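Local coordinates for substrate binding periplasmic protein (Ralstonia solanacearum, PDB 3LOP) that binds leucine in the crystal and probably serves as a periplasmic substrate-binding component for amino-acid uptake, at residues A[170-178]-A[188-197]; A[224-233]-A[246-254]. All coordinates share one frame; numbering follows the deposited sequence.

Contact 1. Residues A[170-178]-A[188-197]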
ATOM      1  N   LEU A 170      -3.672   8.167 -27.164  1.00  7.77           N
ATOM      2  CA  LEU A 170      -2.265   8.413 -26.862  1.00  7.67           C
ATOM      3  C   LEU A 170      -1.583   7.105 -26.475  1.00  6.63           C
ATOM      4  O   LEU A 170      -2.242   6.096 -26.244  1.00  6.99           O
ATOM      5  CB  LEU A 170      -2.134   9.415 -25.708  1.00  7.19           C
ATOM      6  CG  LEU A 170      -2.614  10.848 -25.956  1.00  6.70           C
ATOM      7  CD1 LEU A 170      -2.674  11.599 -24.635  1.00  8.14           C
ATOM      8  CD2 LEU A 170      -1.681  11.549 -26.934  1.00  8.78           C
ATOM      9  N   ALA A 171      -0.256   7.129 -26.416  1.00  7.48           N
ATOM     10  CA  ALA A 171       0.510   5.949 -26.038  1.00  7.97           C
ATOM     11  C   ALA A 171       1.751   6.385 -25.271  1.00  7.38           C
ATOM     12  O   ALA A 171       2.169   7.538 -25.359  1.00  7.23           O
ATOM     13  CB  ALA A 171       0.913   5.161 -27.283  1.00  9.81           C
ATOM     14  N   ILE A 172       2.329   5.463 -24.510  1.00  6.18           N
ATOM     15  CA  ILE A 172       3.529   5.761 -23.739  1.00  5.90           C
ATOM     16  C   ILE A 172       4.667   6.151 -24.678  1.00  6.07           C
ATOM     17  O   ILE A 172       4.904   5.489 -25.688  1.00  7.64           O
ATOM     18  CB  ILE A 172       3.948   4.542 -22.893  1.00  5.97           C
ATOM     19  CG1 ILE A 172       2.864   4.253 -21.850  1.00  6.32           C
ATOM     20  CG2 ILE A 172       5.291   4.800 -22.217  1.00  6.48           C
ATOM     21  CD1 ILE A 172       3.090   2.977 -21.067  1.00  7.58           C
ATOM     22  N   THR A 173       5.362   7.234 -24.341  1.00  6.61           N
ATOM     23  CA  THR A 173       6.468   7.726 -25.155  1.00  7.41           C
ATOM     24  C   THR A 173       7.755   6.950 -24.913  1.00  7.11           C
ATOM     25  O   THR A 173       8.510   6.675 -25.847  1.00  9.03           O
ATOM     26  CB  THR A 173       6.731   9.223 -24.883  1.00  8.70           C
ATOM     27  OG1 THR A 173       5.642   9.994 -25.403  1.00 10.18           O
ATOM     28  CG2 THR A 173       8.029   9.675 -25.540  1.00  9.69           C
ATOM     29  N   ALA A 174       8.005   6.599 -23.658  1.00  5.48           N
ATOM     30  CA  ALA A 174       9.209   5.862 -23.303  1.00  6.67           C
ATOM     31  C   ALA A 174       9.003   5.127 -21.993  1.00  6.37           C
ATOM     32  O   ALA A 174       8.247   5.575 -21.135  1.00  6.15           O
ATOM     33  CB  ALA A 174      10.389   6.824 -23.177  1.00  7.95           C
HETATM   34  N   MSE A 175       9.665   3.984 -21.849  1.00  7.26           N
HETATM   35  CA  MSE A 175       9.567   3.212 -20.623  1.00  7.28           C
HETATM   36  C   MSE A 175      10.926   2.617 -20.292  1.00  7.57           C
HETATM   37  O   MSE A 175      11.735   2.347 -21.183  1.00  7.81           O
HETATM   38  CB  MSE A 175       8.509   2.106 -20.747  1.00  9.41           C
HETATM   39  CG  MSE A 175       8.745   1.102 -21.859  1.00 11.20           C
HETATM   40 SE   MSE A 175       7.359  -0.257 -21.900  1.00 23.87          SE
HETATM   41  CE  MSE A 175       5.965   0.774 -22.746  1.00 18.29           C
ATOM     42  N   ALA A 176      11.177   2.438 -19.004  1.00  5.61           N
ATOM     43  CA  ALA A 176      12.439   1.885 -18.530  1.00  5.97           C
ATOM     44  C   ALA A 176      12.167   1.094 -17.260  1.00  6.54           C
ATOM     45  O   ALA A 176      11.370   1.507 -16.419  1.00  5.97           O
ATOM     46  CB  ALA A 176      13.429   3.005 -18.251  1.00  7.24           C
ATOM     47  N   SER A 177      12.850  -0.037 -17.120  1.00  6.53           N
ATOM     48  CA  SER A 177      12.652  -0.904 -15.968  1.00  6.44           C
ATOM     49  C   SER A 177      13.831  -0.967 -15.007  1.00  6.87           C
ATOM     50  O   SER A 177      14.904  -0.429 -15.272  1.00  7.32           O
ATOM     51  CB  SER A 177      12.348  -2.320 -16.452  1.00  9.27           C
ATOM     52  OG  SER A 177      13.484  -2.880 -17.094  1.00 12.22           O
ATOM     53  N   TYR A 178      13.603  -1.635 -13.880  1.00  6.24           N
ATOM     54  CA  TYR A 178      14.625  -1.853 -12.864  1.00  5.80           C
ATOM     55  C   TYR A 178      14.234  -3.174 -12.197  1.00  5.94           C
ATOM     56  O   TYR A 178      13.057  -3.530 -12.164  1.00  5.33           O
ATOM     57  CB  TYR A 178      14.651  -0.701 -11.850  1.00  6.10           C
ATOM     58  CG  TYR A 178      13.493  -0.692 -10.886  1.00  5.29           C
ATOM     59  CD1 TYR A 178      13.517  -1.476  -9.730  1.00  3.50           C
ATOM     60  CD2 TYR A 178      12.354   0.062 -11.148  1.00  4.35           C
ATOM     61  CE1 TYR A 178      12.429  -1.510  -8.864  1.00  4.46           C
ATOM     62  CE2 TYR A 178      11.262   0.033 -10.288  1.00  4.25           C
ATOM     63  CZ  TYR A 178      11.306  -0.756  -9.151  1.00  4.31           C
ATOM     64  OH  TYR A 178      10.223  -0.806  -8.308  1.00  4.94           O
ATOM     65  N   ALA A 188      17.745   3.040 -16.054  1.00  7.17           N
ATOM     66  CA  ALA A 188      16.435   3.647 -16.262  1.00  6.35           C
ATOM     67  C   ALA A 188      16.546   5.167 -16.288  1.00  6.65           C
ATOM     68  O   ALA A 188      15.875   5.836 -17.078  1.00  7.23           O
ATOM     69  CB  ALA A 188      15.478   3.209 -15.165  1.00  5.09           C
ATOM     70  N   VAL A 189      17.384   5.711 -15.413  1.00  6.61           N
ATOM     71  CA  VAL A 189      17.586   7.150 -15.362  1.00  7.34           C
ATOM     72  C   VAL A 189      18.205   7.621 -16.675  1.00  9.03           C
ATOM     73  O   VAL A 189      17.792   8.637 -17.234  1.00 10.14           O
ATOM     74  CB  VAL A 189      18.509   7.552 -14.190  1.00  5.96           C
ATOM     75  CG1 VAL A 189      18.801   9.050 -14.252  1.00  7.64           C
ATOM     76  CG2 VAL A 189      17.850   7.193 -12.860  1.00  7.08           C
ATOM     77  N   ASP A 190      19.190   6.878 -17.174  1.00  9.78           N
ATOM     78  CA  ASP A 190      19.835   7.252 -18.430  1.00 10.51           C
ATOM     79  C   ASP A 190      18.807   7.314 -19.555  1.00  9.52           C
ATOM     80  O   ASP A 190      18.758   8.283 -20.313  1.00 10.20           O
ATOM     81  CB  ASP A 190      20.921   6.243 -18.826  1.00 12.29           C
ATOM     82  CG  ASP A 190      22.063   6.173 -17.830  1.00 14.97           C
ATOM     83  OD1 ASP A 190      22.380   7.201 -17.200  1.00 15.69           O
ATOM     84  OD2 ASP A 190      22.662   5.083 -17.696  1.00 17.18           O
ATOM     85  N   LYS A 191      17.984   6.277 -19.650  1.00  9.02           N
ATOM     86  CA  LYS A 191      16.975   6.187 -20.697  1.00  9.15           C
ATOM     87  C   LYS A 191      15.891   7.259 -20.636  1.00  9.28           C
ATOM     88  O   LYS A 191      15.550   7.857 -21.655  1.00 10.73           O
ATOM     89  CB  LYS A 191      16.323   4.802 -20.674  1.00 10.88           C
ATOM     90  CG  LYS A 191      15.417   4.531 -21.861  1.00 13.10           C
ATOM     91  CD  LYS A 191      14.928   3.093 -21.875  1.00 14.89           C
ATOM     92  CE  LYS A 191      14.097   2.813 -23.117  1.00 15.02           C
ATOM     93  NZ  LYS A 191      13.558   1.424 -23.133  1.00 18.07           N
ATOM     94  N   LEU A 192      15.344   7.508 -19.451  1.00  8.36           N
ATOM     95  CA  LEU A 192      14.288   8.505 -19.339  1.00  8.53           C
ATOM     96  C   LEU A 192      14.790   9.944 -19.437  1.00  9.12           C
ATOM     97  O   LEU A 192      14.036  10.838 -19.823  1.00  8.27           O
ATOM     98  CB  LEU A 192      13.490   8.277 -18.051  1.00  8.28           C
ATOM     99  CG  LEU A 192      12.692   6.966 -18.095  1.00 10.96           C
ATOM    100  CD1 LEU A 192      11.985   6.728 -16.773  1.00 11.08           C
ATOM    101  CD2 LEU A 192      11.685   7.023 -19.236  1.00 12.92           C
ATOM    102  N   LEU A 193      16.056  10.170 -19.097  1.00  8.09           N
ATOM    103  CA  LEU A 193      16.635  11.505 -19.208  1.00  9.61           C
ATOM    104  C   LEU A 193      16.708  11.869 -20.689  1.00 10.00           C
ATOM    105  O   LEU A 193      16.482  13.018 -21.074  1.00 12.15           O
ATOM    106  CB  LEU A 193      18.049  11.537 -18.624  1.00 10.88           C
ATOM    107  CG  LEU A 193      18.230  11.817 -17.133  1.00 12.01           C
ATOM    108  CD1 LEU A 193      19.688  11.596 -16.753  1.00 12.18           C
ATOM    109  CD2 LEU A 193      17.807  13.250 -16.820  1.00 11.45           C
ATOM    110  N   ALA A 194      17.029  10.873 -21.509  1.00 11.03           N
ATOM    111  CA  ALA A 194      17.153  11.051 -22.952  1.00 10.87           C
ATOM    112  C   ALA A 194      15.806  11.174 -23.654  1.00 11.67           C
ATOM    113  O   ALA A 194      15.722  11.728 -24.750  1.00 13.87           O
ATOM    114  CB  ALA A 194      17.943   9.888 -23.550  1.00 11.67           C
ATOM    115  N   ALA A 195      14.753  10.658 -23.027  1.00 10.66           N
ATOM    116  CA  ALA A 195      13.419  10.721 -23.616  1.00  9.69           C
ATOM    117  C   ALA A 195      12.843  12.126 -23.502  1.00  9.90           C
ATOM    118  O   ALA A 195      13.039  12.811 -22.499  1.00  9.72           O
ATOM    119  CB  ALA A 195      12.499   9.715 -22.931  1.00 10.78           C
ATOM    120  N   ASP A 196      12.129  12.553 -24.538  1.00 10.24           N
ATOM    121  CA  ASP A 196      11.529  13.881 -24.559  1.00 10.65           C
ATOM    122  C   ASP A 196      10.147  13.821 -23.917  1.00 10.41           C
ATOM    123  O   ASP A 196       9.126  14.001 -24.580  1.00 11.32           O
ATOM    124  CB  ASP A 196      11.442  14.373 -26.008  1.00 13.67           C
ATOM    125  CG  ASP A 196      10.937  15.792 -26.114  1.00 15.86           C
ATOM    126  OD1 ASP A 196      11.285  16.614 -25.242  1.00 17.95           O
ATOM    127  OD2 ASP A 196      10.204  16.091 -27.080  1.00 18.17           O
ATOM    128  N   VAL A 197      10.123  13.580 -22.610  1.00  8.50           N
ATOM    129  CA  VAL A 197       8.867  13.459 -21.883  1.00  6.30           C
ATOM    130  C   VAL A 197       8.507  14.647 -20.995  1.00  5.81           C
ATOM    131  O   VAL A 197       9.378  15.313 -20.437  1.00  6.69           O
ATOM    132  CB  VAL A 197       8.866  12.174 -21.025  1.00  7.21           C
ATOM    133  CG1 VAL A 197       8.922  10.953 -21.932  1.00  6.61           C
ATOM    134  CG2 VAL A 197      10.056  12.173 -20.074  1.00  7.07           C
TER
HETATM  135  O   HOH W   1      11.120   3.298 -24.383  1.00 17.73           O
HETATM  136  O   HOH W   2      17.464   0.434 -14.292  1.00 11.51           O
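K191 reaches from helix 186-194 across A176 to the edge strand 174-178. Its CB stands 4.2 Å from A176 CB, with CG anti to the backbone N (chi1 -171°) and the chain extended beyond it. CD lies 3.9 Å from A176 CB and already near M175 O, CE comes closer to that oxygen, and the chain ends in a hydrogen bond from K191 NZ to M175 O of 2.8 Å. The ammonium group approaches almost straight along the C=O axis, at a C=O...N angle of 174°. A water accepts from M175 N and, weakly, from K191 NZ, a loose second link to the same residue.

Around A176 and A174 the packing is small and close. The methyls of A176 and A188 meet at 3.7 Å, L192 CG lies against A176, and L192 CD2 lies near A174. After the helix, A195 CB touches A174 CB at 3.6 Å, and the side chains of T173 and V197 run past each other in opposite directions, CG2 against CG1. Where A188 meets S177, a second water donates to S177 O and accepts from A188 N.

Segment 188-194 runs nearly antiparallel to strand 174-178, their axes 7.7 Å apart at closest, in a beta-alpha-beta crossover from that strand past 144-149 to strand 199-203. Helix 152-166 receives M175 and I172, and F212 of helix 206-218 meets L192 and V189.

Contact 2. Residues A[224-233]-A[246-254]. With LEU (leucine), chain B.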
ATOM      1  N   GLN A 224       7.437  16.338 -15.006  1.00  3.72           N
ATOM      2  CA  GLN A 224       6.559  16.339 -13.839  1.00  3.76           C
ATOM      3  C   GLN A 224       6.597  14.894 -13.353  1.00  4.12           C
ATOM      4  O   GLN A 224       6.517  13.968 -14.155  1.00  5.04           O
ATOM      5  CB  GLN A 224       5.134  16.708 -14.258  1.00  3.87           C
ATOM      6  CG  GLN A 224       4.059  16.396 -13.222  1.00  3.25           C
ATOM      7  CD  GLN A 224       4.198  17.233 -11.970  1.00  4.24           C
ATOM      8  OE1 GLN A 224       4.282  18.459 -12.044  1.00  5.13           O
ATOM      9  NE2 GLN A 224       4.218  16.578 -10.809  1.00  2.42           N
ATOM     10  N   LEU A 225       6.722  14.698 -12.046  1.00  3.04           N
ATOM     11  CA  LEU A 225       6.784  13.352 -11.503  1.00  3.70           C
ATOM     12  C   LEU A 225       5.510  12.968 -10.767  1.00  3.12           C
ATOM     13  O   LEU A 225       4.890  13.794 -10.097  1.00  3.69           O
ATOM     14  CB  LEU A 225       7.987  13.228 -10.563  1.00  4.66           C
ATOM     15  CG  LEU A 225       9.343  13.536 -11.208  1.00  4.99           C
ATOM     16  CD1 LEU A 225      10.409  13.677 -10.132  1.00  5.73           C
ATOM     17  CD2 LEU A 225       9.706  12.439 -12.203  1.00  7.15           C
ATOM     18  N   LEU A 226       5.121  11.706 -10.911  1.00  3.04           N
ATOM     19  CA  LEU A 226       3.938  11.179 -10.246  1.00  3.64           C
ATOM     20  C   LEU A 226       4.127   9.677 -10.094  1.00  3.15           C
ATOM     21  O   LEU A 226       4.944   9.082 -10.793  1.00  4.47           O
ATOM     22  CB  LEU A 226       2.667  11.481 -11.053  1.00  5.44           C
ATOM     23  CG  LEU A 226       2.542  10.960 -12.487  1.00  6.31           C
ATOM     24  CD1 LEU A 226       1.073  10.954 -12.885  1.00  7.65           C
ATOM     25  CD2 LEU A 226       3.357  11.825 -13.439  1.00  8.54           C
ATOM     26  N   GLY A 227       3.381   9.061  -9.185  1.00  4.46           N
ATOM     27  CA  GLY A 227       3.536   7.632  -8.987  1.00  4.28           C
ATOM     28  C   GLY A 227       2.459   6.988  -8.145  1.00  4.74           C
ATOM     29  O   GLY A 227       1.593   7.666  -7.589  1.00  6.45           O
ATOM     30  N   LEU A 228       2.524   5.663  -8.057  1.00  3.97           N
ATOM     31  CA  LEU A 228       1.561   4.870  -7.299  1.00  4.43           C
ATOM     32  C   LEU A 228       1.690   5.025  -5.785  1.00  4.56           C
ATOM     33  O   LEU A 228       2.722   5.467  -5.278  1.00  5.31           O
ATOM     34  CB  LEU A 228       1.714   3.392  -7.660  1.00  5.38           C
ATOM     35  CG  LEU A 228       1.365   2.997  -9.097  1.00  5.60           C
ATOM     36  CD1 LEU A 228       1.729   1.534  -9.329  1.00  7.92           C
ATOM     37  CD2 LEU A 228      -0.113   3.234  -9.351  1.00  6.12           C
ATOM     38  N   SER A 229       0.635   4.634  -5.072  1.00  5.47           N
ATOM     39  CA  SER A 229       0.599   4.717  -3.613  1.00  5.19           C
ATOM     40  C   SER A 229       1.584   3.757  -2.949  1.00  6.82           C
ATOM     41  O   SER A 229       1.666   3.678  -1.722  1.00  6.95           O
ATOM     42  CB  SER A 229      -0.817   4.448  -3.101  1.00  5.42           C
ATOM     43  OG  SER A 229      -1.242   3.143  -3.441  1.00  7.05           O
ATOM     44  N   SER A 230       2.319   3.015  -3.770  1.00  4.82           N
ATOM     45  CA  SER A 230       3.334   2.102  -3.269  1.00  6.37           C
ATOM     46  C   SER A 230       4.535   2.956  -2.860  1.00  6.22           C
ATOM     47  O   SER A 230       5.475   2.473  -2.230  1.00  7.61           O
ATOM     48  CB  SER A 230       3.739   1.117  -4.367  1.00  6.86           C
ATOM     49  OG  SER A 230       4.051   1.798  -5.573  1.00  7.27           O
ATOM     50  N   ILE A 231       4.485   4.232  -3.232  1.00  5.56           N
ATOM     51  CA  ILE A 231       5.547   5.184  -2.924  1.00  5.68           C
ATOM     52  C   ILE A 231       5.070   6.219  -1.904  1.00  6.10           C
ATOM     53  O   ILE A 231       4.341   7.148  -2.242  1.00  7.56           O
ATOM     54  CB  ILE A 231       5.993   5.920  -4.198  1.00  5.29           C
ATOM     55  CG1 ILE A 231       6.458   4.900  -5.242  1.00  5.35           C
ATOM     56  CG2 ILE A 231       7.105   6.910  -3.867  1.00  6.15           C
ATOM     57  CD1 ILE A 231       6.583   5.463  -6.643  1.00  5.30           C
ATOM     58  N   ASP A 232       5.483   6.051  -0.654  1.00  6.24           N
ATOM     59  CA  ASP A 232       5.105   6.973   0.413  1.00  7.55           C
ATOM     60  C   ASP A 232       5.800   8.311   0.141  1.00  7.91           C
ATOM     61  O   ASP A 232       7.028   8.385   0.133  1.00  8.20           O
ATOM     62  CB  ASP A 232       5.564   6.400   1.756  1.00  8.00           C
ATOM     63  CG  ASP A 232       5.028   7.176   2.939  1.00 10.56           C
ATOM     64  OD1 ASP A 232       5.087   8.422   2.910  1.00 10.99           O
ATOM     65  OD2 ASP A 232       4.559   6.533   3.903  1.00  8.43           O
ATOM     66  N   PRO A 233       5.026   9.387  -0.086  1.00  8.27           N
ATOM     67  CA  PRO A 233       5.648  10.689  -0.357  1.00  8.59           C
ATOM     68  C   PRO A 233       6.531  11.206   0.774  1.00 10.75           C
ATOM     69  O   PRO A 233       7.445  12.000   0.545  1.00  9.49           O
ATOM     70  CB  PRO A 233       4.448  11.595  -0.634  1.00  9.69           C
ATOM     71  CG  PRO A 233       3.372  10.987   0.205  1.00  9.53           C
ATOM     72  CD  PRO A 233       3.558   9.507  -0.034  1.00  8.51           C
ATOM     73  N   ARG A 246       9.673  18.164  -4.408  1.00  5.37           N
ATOM     74  CA  ARG A 246       8.578  19.131  -4.376  1.00  5.34           C
ATOM     75  C   ARG A 246       7.859  19.154  -5.728  1.00  4.43           C
ATOM     76  O   ARG A 246       8.496  19.168  -6.785  1.00  5.92           O
ATOM     77  CB  ARG A 246       9.079  20.538  -3.991  1.00  6.17           C
ATOM     78  CG  ARG A 246      10.175  21.137  -4.863  1.00  7.86           C
ATOM     79  CD  ARG A 246      10.419  22.606  -4.489  1.00  8.62           C
ATOM     80  NE  ARG A 246      10.802  22.785  -3.088  1.00  8.28           N
ATOM     81  CZ  ARG A 246      12.058  22.856  -2.654  1.00  9.55           C
ATOM     82  NH1 ARG A 246      13.067  22.770  -3.510  1.00  8.18           N
ATOM     83  NH2 ARG A 246      12.309  23.005  -1.357  1.00  9.66           N
ATOM     84  N   GLY A 247       6.529  19.112  -5.683  1.00  3.88           N
ATOM     85  CA  GLY A 247       5.736  19.119  -6.900  1.00  3.46           C
ATOM     86  C   GLY A 247       5.230  17.745  -7.309  1.00  3.92           C
ATOM     87  O   GLY A 247       4.343  17.632  -8.156  1.00  4.85           O
ATOM     88  N   TYR A 248       5.806  16.704  -6.715  1.00  3.89           N
ATOM     89  CA  TYR A 248       5.421  15.323  -6.993  1.00  3.42           C
ATOM     90  C   TYR A 248       3.914  15.132  -6.823  1.00  4.10           C
ATOM     91  O   TYR A 248       3.340  15.549  -5.815  1.00  4.14           O
ATOM     92  CB  TYR A 248       6.177  14.382  -6.043  1.00  3.22           C
ATOM     93  CG  TYR A 248       5.792  12.920  -6.142  1.00  2.77           C
ATOM     94  CD1 TYR A 248       6.253  12.122  -7.188  1.00  4.23           C
ATOM     95  CD2 TYR A 248       4.976  12.336  -5.175  1.00  4.76           C
ATOM     96  CE1 TYR A 248       5.911  10.769  -7.267  1.00  5.18           C
ATOM     97  CE2 TYR A 248       4.630  10.989  -5.244  1.00  4.78           C
ATOM     98  CZ  TYR A 248       5.102  10.213  -6.289  1.00  4.24           C
ATOM     99  OH  TYR A 248       4.775   8.873  -6.344  1.00  6.45           O
ATOM    100  N   SER A 249       3.287  14.501  -7.814  1.00  3.65           N
ATOM    101  CA  SER A 249       1.849  14.245  -7.797  1.00  4.66           C
ATOM    102  C   SER A 249       1.537  12.813  -7.378  1.00  5.00           C
ATOM    103  O   SER A 249       2.275  11.883  -7.699  1.00  4.43           O
ATOM    104  CB  SER A 249       1.242  14.503  -9.178  1.00  7.98           C
ATOM    105  OG  SER A 249       1.228  15.885  -9.485  1.00 12.88           O
ATOM    106  N   LEU A 250       0.426  12.640  -6.671  1.00  4.80           N
ATOM    107  CA  LEU A 250       0.044  11.317  -6.203  1.00  5.45           C
ATOM    108  C   LEU A 250      -1.459  11.189  -6.053  1.00  6.62           C
ATOM    109  O   LEU A 250      -2.203  12.158  -6.213  1.00  6.60           O
ATOM    110  CB  LEU A 250       0.696  11.027  -4.849  1.00  8.11           C
ATOM    111  CG  LEU A 250       0.295  11.990  -3.726  1.00  8.76           C
ATOM    112  CD1 LEU A 250       0.074  11.218  -2.433  1.00 12.26           C
ATOM    113  CD2 LEU A 250       1.364  13.055  -3.556  1.00 11.17           C
ATOM    114  N   ALA A 251      -1.900   9.973  -5.754  1.00  5.70           N
ATOM    115  CA  ALA A 251      -3.311   9.715  -5.534  1.00  7.76           C
ATOM    116  C   ALA A 251      -3.449   9.258  -4.089  1.00  8.56           C
ATOM    117  O   ALA A 251      -2.797   8.305  -3.666  1.00 12.93           O
ATOM    118  CB  ALA A 251      -3.812   8.632  -6.485  1.00  8.35           C
ATOM    119  N   LEU A 252      -4.279   9.961  -3.329  1.00  5.89           N
ATOM    120  CA  LEU A 252      -4.511   9.631  -1.929  1.00  6.18           C
ATOM    121  C   LEU A 252      -5.560   8.524  -1.847  1.00  5.58           C
ATOM    122  O   LEU A 252      -6.667   8.685  -2.360  1.00  6.65           O
ATOM    123  CB  LEU A 252      -5.024  10.867  -1.185  1.00  8.17           C
ATOM    124  CG  LEU A 252      -4.116  12.100  -1.161  1.00  9.88           C
ATOM    125  CD1 LEU A 252      -4.913  13.334  -0.745  1.00 10.52           C
ATOM    126  CD2 LEU A 252      -2.969  11.851  -0.212  1.00 11.57           C
ATOM    127  N   VAL A 253      -5.210   7.407  -1.212  1.00  3.77           N
ATOM    128  CA  VAL A 253      -6.140   6.289  -1.056  1.00  4.22           C
ATOM    129  C   VAL A 253      -6.297   5.934   0.424  1.00  4.76           C
ATOM    130  O   VAL A 253      -6.982   4.977   0.786  1.00  4.74           O
ATOM    131  CB  VAL A 253      -5.673   5.043  -1.847  1.00  4.28           C
ATOM    132  CG1 VAL A 253      -5.626   5.370  -3.330  1.00  7.62           C
ATOM    133  CG2 VAL A 253      -4.313   4.577  -1.356  1.00  5.44           C
HETATM  134  N   MSE A 254      -5.652   6.731   1.267  1.00  5.30           N
HETATM  135  CA  MSE A 254      -5.689   6.568   2.717  1.00  6.12           C
HETATM  136  C   MSE A 254      -5.797   7.946   3.360  1.00  7.25           C
HETATM  137  O   MSE A 254      -5.520   8.959   2.715  1.00  8.07           O
HETATM  138  CB  MSE A 254      -4.395   5.918   3.213  1.00  7.53           C
HETATM  139  CG  MSE A 254      -4.300   4.413   3.047  1.00  9.26           C
HETATM  140 SE   MSE A 254      -5.437   3.489   4.297  1.00 13.61          SE
HETATM  141  CE  MSE A 254      -6.229   2.217   3.082  1.00 11.81           C
TER
HETATM  142  N   LEU B 400       3.152  -3.752  -2.229  1.00  4.82           N
HETATM  143  CA  LEU B 400       4.337  -3.046  -2.791  1.00  7.09           C
HETATM  144  C   LEU B 400       4.626  -1.792  -1.989  1.00  7.25           C
HETATM  145  O   LEU B 400       5.776  -1.318  -2.061  1.00  7.88           O
HETATM  146  CB  LEU B 400       4.060  -2.674  -4.237  1.00  3.61           C
HETATM  147  CG  LEU B 400       3.508  -3.928  -4.905  1.00  7.47           C
HETATM  148  CD1 LEU B 400       2.435  -3.587  -5.839  1.00  1.00           C
HETATM  149  CD2 LEU B 400       4.596  -4.659  -5.585  1.00  1.00           C
HETATM  150  OXT LEU B 400       3.696  -1.304  -1.307  1.00  8.31           O
HETATM  151  O   HOH W   3       6.192  19.531 -10.399  1.00  6.15           O
HETATM  152  O   HOH W   4      -0.329   7.591  -5.749  1.00  6.66           O
HETATM  153  O   HOH W   5       3.086   8.111  -4.309  1.00  7.31           O
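S249 is held by the two residues flanking L226: its N donates to L225 O (2.9 Å, N-H...O angle 174°), and its O takes a weak bond from G227 N. Two CA-H...O contacts, from Y248 CA to L225 O and from L226 CA to S249 O, supplement the single parallel bridge between L226 and S249.

The amide of Q224 adds side-chain bonds. Its bent chain brings NE2 to G247 O at 2.9 Å, in the amide plane but above the carbonyl plane, and NE2 also donates to L225 O, giving that oxygen a second donor.

Apolar and aromatic contact centres on Y248. With CG anti to the backbone N (chi1 175°), its ring runs beside the backbone of 225-227; L225 CB meets the ring edge at 4.0 Å from CD1, and I231 crosses near OH. P233 packs on L250, and S229 CB on V253 CG2.

Two waters join polar groups across the contact. One accepts from Y248 OH and donates to L228 O and I231 O; another links G227 O to A251 N.

Beyond the strand lies a type I turn, L228 to I231, where S230 CB stands 3.8 Å from leucine CB. Such a strand-end loop lining the ligand cleft is characteristic of the periplasmic binding protein fold.

How the contacts relate
Both contacts reach the four-stranded parallel sheet at its outermost strands, with 144-149 and 199-203 between them: contact 1 sets a helix against 174-178, and contact 2 joins 224-227 to 249-252 of a three-stranded antiparallel sheet. Their centres are 18 Å apart and their nearest atoms about 6 Å, without touching. Contact 1 closes before contact 2 opens along the chain. Contact 1 is peripheral, its centre about 25 Å from the centre of the chain and the S177 side chain about 14 Å from the bound leucine. Contact 2 lies deeper, at about 12 Å, and supplies S230 to the leucine pocket; the S229 side chain lies about 4 Å from the magnesium ion, whose site is made by A106, K122 and Y125.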